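Local coordinates for protein signal recognition particle subunit SRP68 (Chaetomium thermophilum, PDB 4P3G) that probably helps the signal recognition particle deliver secretory and membrane proteins to the endoplasmic reticulum, through a domain that binds the particle's RNA, at residues L45-K50 with V73-L78; A168-I173 with D192-S197. All coordinates share one frame; numbering follows the deposited sequence.

Interaction 1: L45-K50 with V73-L78; sequences LNIATK and VRLQLL
Where helix 27-44 gives way to the loop 45-50, the first side-chain bonds of L45 and I47 head for helix 71-93, and the nearest CA atoms, those of L45 and L75, are 9.1 Å apart. The turn is a Schellman motif: N46, with positive phi, is the C-prime residue, and the NH groups of N46 and I47 bond back to carbonyls in the last turn of helix 27-44. In this all-helical, tetratricopeptide-like RNA-binding domain, the chain coming off one helix is thus packed against the flank of the next long one. The contact is apolar and small, burying 91 Å² in all. L75 supplies a single methyl, CD2, which both loop residues use. With CG anti to the backbone N (chi1 -174°), the CD2 methyl of L75 reaches the two loop residues. I47 meets it tip to tip through its long arm, whose CG1 lies anti to the carbonyl carbon (chi1 -68°). L45 comes in beside I47. Beyond the two segments, Y72 touches both L45 and I47, while L38 of helix 27-44 packs on L75, which is itself buried. The three methyls form a small cluster: I47 CD1 lies 4.1 Å from L75 CD2, and L45 CD1 lies 4.3 Å from that same L75 CD2.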
loop_
_atom_site.group_PDB
_atom_site.type_symbol
_atom_site.label_atom_id
_atom_site.label_comp_id
_atom_site.label_asym_id
_atom_site.label_seq_id
_atom_site.Cartn_x
_atom_site.Cartn_y
_atom_site.Cartn_z
ATOM N N LEU A 45 2.497 -49.429 -4.749
ATOM C CA LEU A 45 3.601 -49.334 -3.806
ATOM C C LEU A 45 3.594 -50.509 -2.858
ATOM O O LEU A 45 4.407 -50.568 -1.933
ATOM C CB LEU A 45 3.504 -48.031 -3.002
ATOM C CG LEU A 45 3.699 -46.738 -3.781
ATOM C CD1 LEU A 45 3.508 -45.538 -2.878
ATOM C CD2 LEU A 45 5.091 -46.746 -4.370
ATOM N N ASN A 46 2.713 -51.465 -3.136
ATOM C CA ASN A 46 2.476 -52.600 -2.248
ATOM C C ASN A 46 2.357 -52.134 -0.796
ATOM O O ASN A 46 3.030 -52.633 0.105
ATOM C CB ASN A 46 3.529 -53.700 -2.431
ATOM C CG ASN A 46 3.417 -54.403 -3.787
ATOM O OD1 ASN A 46 2.324 -54.541 -4.346
ATOM N ND2 ASN A 46 4.554 -54.848 -4.318
ATOM N N ILE A 47 1.478 -51.151 -0.613
ATOM C CA ILE A 47 1.106 -50.602 0.683
ATOM C C ILE A 47 -0.333 -50.989 1.030
ATOM O O ILE A 47 -1.204 -50.983 0.163
ATOM C CB ILE A 47 1.279 -49.055 0.690
ATOM C CG1 ILE A 47 2.767 -48.713 0.612
ATOM C CG2 ILE A 47 0.656 -48.414 1.932
ATOM C CD1 ILE A 47 3.055 -47.266 0.537
ATOM N N ALA A 48 -0.566 -51.339 2.294
ATOM C CA ALA A 48 -1.864 -51.842 2.753
ATOM C C ALA A 48 -3.043 -50.940 2.387
ATOM O O ALA A 48 -2.987 -49.725 2.561
ATOM C CB ALA A 48 -1.835 -52.082 4.262
ATOM N N THR A 49 -4.111 -51.545 1.877
ATOM C CA THR A 49 -5.336 -50.808 1.585
ATOM C C THR A 49 -6.286 -50.883 2.782
ATOM O O THR A 49 -7.108 -49.992 2.999
ATOM C CB THR A 49 -6.020 -51.324 0.303
ATOM O OG1 THR A 49 -6.140 -52.753 0.358
ATOM C CG2 THR A 49 -5.202 -50.939 -0.919
ATOM N N LYS A 50 -6.149 -51.958 3.556
ATOM C CA LYS A 50 -6.870 -52.134 4.813
ATOM C C LYS A 50 -5.854 -52.462 5.905
ATOM O O LYS A 50 -5.351 -53.584 5.976
ATOM C CB LYS A 50 -7.907 -53.257 4.703
ATOM C CG LYS A 50 -7.957 -53.964 3.345
ATOM C CD LYS A 50 -8.785 -53.187 2.322
ATOM C CE LYS A 50 -10.018 -53.967 1.892
ATOM N NZ LYS A 50 -10.894 -54.351 3.036
ATOM N N VAL A 73 5.614 -39.723 -3.500
ATOM C CA VAL A 73 5.149 -38.341 -3.561
ATOM C C VAL A 73 3.698 -38.316 -4.017
ATOM O O VAL A 73 2.878 -37.650 -3.409
ATOM C CB VAL A 73 6.012 -37.460 -4.506
ATOM C CG1 VAL A 73 5.369 -36.097 -4.740
ATOM C CG2 VAL A 73 7.427 -37.308 -3.950
ATOM N N ARG A 74 3.352 -39.072 -5.047
ATOM C CA ARG A 74 1.970 -39.052 -5.503
ATOM C C ARG A 74 1.004 -39.474 -4.393
ATOM O O ARG A 74 -0.066 -38.883 -4.229
ATOM C CB ARG A 74 1.783 -39.952 -6.710
ATOM C CG ARG A 74 0.416 -39.833 -7.322
ATOM C CD ARG A 74 0.408 -40.358 -8.751
ATOM N NE ARG A 74 -0.844 -40.002 -9.401
ATOM C CZ ARG A 74 -1.838 -40.852 -9.626
ATOM N NH1 ARG A 74 -1.709 -42.130 -9.281
ATOM N NH2 ARG A 74 -2.952 -40.415 -10.203
ATOM N N LEU A 75 1.415 -40.442 -3.589
ATOM C CA LEU A 75 0.602 -40.887 -2.472
ATOM C C LEU A 75 0.288 -39.721 -1.532
ATOM O O LEU A 75 -0.841 -39.577 -1.068
ATOM C CB LEU A 75 1.332 -41.981 -1.700
ATOM C CG LEU A 75 0.511 -42.637 -0.593
ATOM C CD1 LEU A 75 -0.620 -43.423 -1.221
ATOM C CD2 LEU A 75 1.378 -43.539 0.263
ATOM N N GLN A 76 1.292 -38.899 -1.247
ATOM C CA GLN A 76 1.127 -37.786 -0.326
ATOM C C GLN A 76 0.210 -36.691 -0.864
ATOM O O GLN A 76 -0.572 -36.107 -0.122
ATOM C CB GLN A 76 2.481 -37.195 0.018
ATOM C CG GLN A 76 3.391 -38.186 0.698
ATOM C CD GLN A 76 2.786 -38.753 1.963
ATOM O OE1 GLN A 76 2.247 -39.858 1.961
ATOM N NE2 GLN A 76 2.880 -37.998 3.059
ATOM N N LEU A 77 0.319 -36.402 -2.151
ATOM C CA LEU A 77 -0.515 -35.384 -2.765
ATOM C C LEU A 77 -1.989 -35.806 -2.707
ATOM O O LEU A 77 -2.857 -35.052 -2.248
ATOM C CB LEU A 77 -0.071 -35.185 -4.207
ATOM C CG LEU A 77 1.309 -34.519 -4.225
ATOM C CD1 LEU A 77 1.742 -34.120 -5.631
ATOM C CD2 LEU A 77 1.372 -33.340 -3.254
ATOM N N LEU A 78 -2.257 -37.035 -3.132
ATOM C CA LEU A 78 -3.620 -37.561 -3.159
ATOM C C LEU A 78 -4.178 -37.543 -1.744
ATOM O O LEU A 78 -5.359 -37.248 -1.522
ATOM C CB LEU A 78 -3.649 -38.982 -3.724
ATOM C CG LEU A 78 -3.222 -39.031 -5.197
ATOM C CD1 LEU A 78 -3.146 -40.460 -5.765
ATOM C CD2 LEU A 78 -4.108 -38.139 -6.050
#

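Interaction 2: A168-I173 with D192-S197; sequences AICRII and DTIDPS
R171 runs from helix 160-181 past I194 to D195 on helix 186-205. At the root, R171 CB rests against the branch methyl I194 CG2 at 3.7 Å. CG is anti to the backbone N (chi1 173°), and from there the chain stays extended to NE, which carries the guanidinium to the aspartate. R171 CD passes 3.5 Å from D195 OD1. R171 NE then gives that same D195 OD1 a somewhat bent hydrogen bond of 2.7 Å, part of a salt bridge, meeting it on the syn side, though tilted out of the carboxylate plane. At the tip, R171 NH2 adds a weak bond of 3.5 Å to D195 OD2. The two side chains cross at about a right angle, and their flat groups are turned 49° apart. Helices 160-181 and 186-205, consecutive in this tetratricopeptide-like fold, cross with their N-to-C directions 132° apart locally, their local axes 10.3 Å from each other at their nearest. With an alanine in place of R171, the D195 carboxylate would probably be left without its charged mate. Further in, the other arm of I194 reaches C170, with I194 CD1 3.5 Å from C170 SG, and A144 and A147 of helix 136-156 also pack on C170. On helix 186-205, whose turn widens at 192-194 and kinks at P196, S197 OG bonds to T193 O, which also accepts from S197 N.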
loop_
_atom_site.group_PDB
_atom_site.type_symbol
_atom_site.label_atom_id
_atom_site.label_comp_id
_atom_site.label_asym_id
_atom_site.label_seq_id
_atom_site.Cartn_x
_atom_site.Cartn_y
_atom_site.Cartn_z
ATOM N N ALA A 168 1.566 -15.268 2.400
ATOM C CA ALA A 168 2.656 -14.419 1.959
ATOM C C ALA A 168 3.787 -15.308 1.470
ATOM O O ALA A 168 4.324 -15.071 0.381
ATOM C CB ALA A 168 3.126 -13.505 3.075
ATOM N N ILE A 169 4.112 -16.359 2.234
ATOM C CA ILE A 169 5.178 -17.253 1.806
ATOM C C ILE A 169 4.842 -17.830 0.417
ATOM O O ILE A 169 5.646 -17.729 -0.504
ATOM C CB ILE A 169 5.409 -18.444 2.750
ATOM C CG1 ILE A 169 5.721 -18.027 4.183
ATOM C CG2 ILE A 169 6.426 -19.397 2.161
ATOM C CD1 ILE A 169 6.888 -17.217 4.288
ATOM N N CYS A 170 3.655 -18.413 0.236
ATOM C CA CYS A 170 3.423 -19.075 -1.047
ATOM C C CYS A 170 3.267 -18.115 -2.223
ATOM O O CYS A 170 3.677 -18.422 -3.348
ATOM C CB CYS A 170 2.250 -20.069 -1.025
ATOM S SG CYS A 170 0.610 -19.412 -1.037
ATOM N N ARG A 171 2.693 -16.954 -1.970
ATOM C CA ARG A 171 2.573 -15.976 -3.024
ATOM C C ARG A 171 3.939 -15.523 -3.536
ATOM O O ARG A 171 4.156 -15.381 -4.753
ATOM C CB ARG A 171 1.814 -14.753 -2.537
ATOM C CG ARG A 171 1.818 -13.650 -3.571
ATOM C CD ARG A 171 0.831 -12.631 -3.199
ATOM N NE ARG A 171 0.338 -11.934 -4.366
ATOM C CZ ARG A 171 0.806 -10.767 -4.778
ATOM N NH1 ARG A 171 1.807 -10.193 -4.126
ATOM N NH2 ARG A 171 0.281 -10.190 -5.843
ATOM N N ILE A 172 4.869 -15.318 -2.604
ATOM C CA ILE A 172 6.190 -14.849 -2.991
ATOM C C ILE A 172 6.865 -15.899 -3.861
ATOM O O ILE A 172 7.319 -15.600 -4.960
ATOM C CB ILE A 172 7.023 -14.511 -1.750
ATOM C CG1 ILE A 172 6.470 -13.231 -1.104
ATOM C CG2 ILE A 172 8.449 -14.331 -2.135
ATOM C CD1 ILE A 172 7.005 -12.961 0.274
ATOM N N ILE A 173 6.858 -17.145 -3.389
ATOM C CA ILE A 173 7.438 -18.256 -4.118
ATOM C C ILE A 173 6.724 -18.481 -5.445
ATOM O O ILE A 173 7.373 -18.617 -6.486
ATOM C CB ILE A 173 7.390 -19.526 -3.277
ATOM C CG1 ILE A 173 8.225 -19.322 -2.004
ATOM C CG2 ILE A 173 7.881 -20.745 -4.073
ATOM C CD1 ILE A 173 8.388 -20.569 -1.179
ATOM N N ASP A 192 -6.606 -16.443 -8.857
ATOM C CA ASP A 192 -7.912 -16.962 -8.484
ATOM C C ASP A 192 -8.015 -17.397 -7.029
ATOM O O ASP A 192 -9.104 -17.540 -6.519
ATOM C CB ASP A 192 -8.278 -18.126 -9.391
ATOM C CG ASP A 192 -8.369 -17.717 -10.857
ATOM O OD1 ASP A 192 -8.543 -16.506 -11.142
ATOM O OD2 ASP A 192 -8.225 -18.609 -11.727
ATOM N N THR A 193 -6.895 -17.647 -6.360
ATOM C CA THR A 193 -6.970 -18.184 -5.006
ATOM C C THR A 193 -6.151 -17.395 -3.987
ATOM O O THR A 193 -6.641 -16.979 -2.936
ATOM C CB THR A 193 -6.489 -19.609 -4.978
ATOM O OG1 THR A 193 -7.300 -20.381 -5.854
ATOM C CG2 THR A 193 -6.558 -20.163 -3.569
ATOM N N ILE A 194 -4.883 -17.219 -4.286
ATOM C CA ILE A 194 -4.007 -16.587 -3.338
ATOM C C ILE A 194 -4.334 -15.102 -3.166
ATOM O O ILE A 194 -4.566 -14.627 -2.045
ATOM C CB ILE A 194 -2.548 -16.778 -3.738
ATOM C CG1 ILE A 194 -2.280 -18.273 -3.897
ATOM C CG2 ILE A 194 -1.635 -16.147 -2.704
ATOM C CD1 ILE A 194 -0.850 -18.602 -4.144
ATOM N N ASP A 195 -4.371 -14.369 -4.269
ATOM C CA ASP A 195 -4.640 -12.938 -4.169
ATOM C C ASP A 195 -5.995 -12.627 -3.504
ATOM O O ASP A 195 -6.044 -11.838 -2.550
ATOM C CB ASP A 195 -4.448 -12.259 -5.530
ATOM C CG ASP A 195 -2.970 -12.121 -5.906
ATOM O OD1 ASP A 195 -2.116 -12.582 -5.130
ATOM O OD2 ASP A 195 -2.653 -11.618 -7.002
ATOM N N PRO A 196 -7.094 -13.263 -3.963
ATOM C CA PRO A 196 -8.387 -12.940 -3.350
ATOM C C PRO A 196 -8.472 -13.291 -1.874
ATOM O O PRO A 196 -9.158 -12.589 -1.123
ATOM C CB PRO A 196 -9.367 -13.776 -4.150
ATOM C CG PRO A 196 -8.684 -14.040 -5.440
ATOM C CD PRO A 196 -7.250 -14.131 -5.144
ATOM N N SER A 197 -7.799 -14.358 -1.462
ATOM C CA SER A 197 -7.837 -14.780 -0.059
ATOM C C SER A 197 -7.109 -13.767 0.785
ATOM O O SER A 197 -7.526 -13.422 1.888
ATOM C CB SER A 197 -7.176 -16.141 0.127
ATOM O OG SER A 197 -7.804 -17.086 -0.693
#

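From the N terminus, the chain runs through helix 27-44, and interaction 1 closes the loop that starts at its end: 22 residues, including the short helix 63-68, lie between segments 45-50 and 73-78. The chain then continues along helix 71-93 and through helices 103-128 and 136-156 before interaction 2 opens on helix 160-181 and closes, after 18 mostly helical residues, on helix 186-205. The two contacts follow in series, neither nested nor crossed. They sit on opposite sides of the chain's centre, with centres 29 Å apart, one joining a loop to a helix early in the domain, the other joining two neighbouring helices late in it.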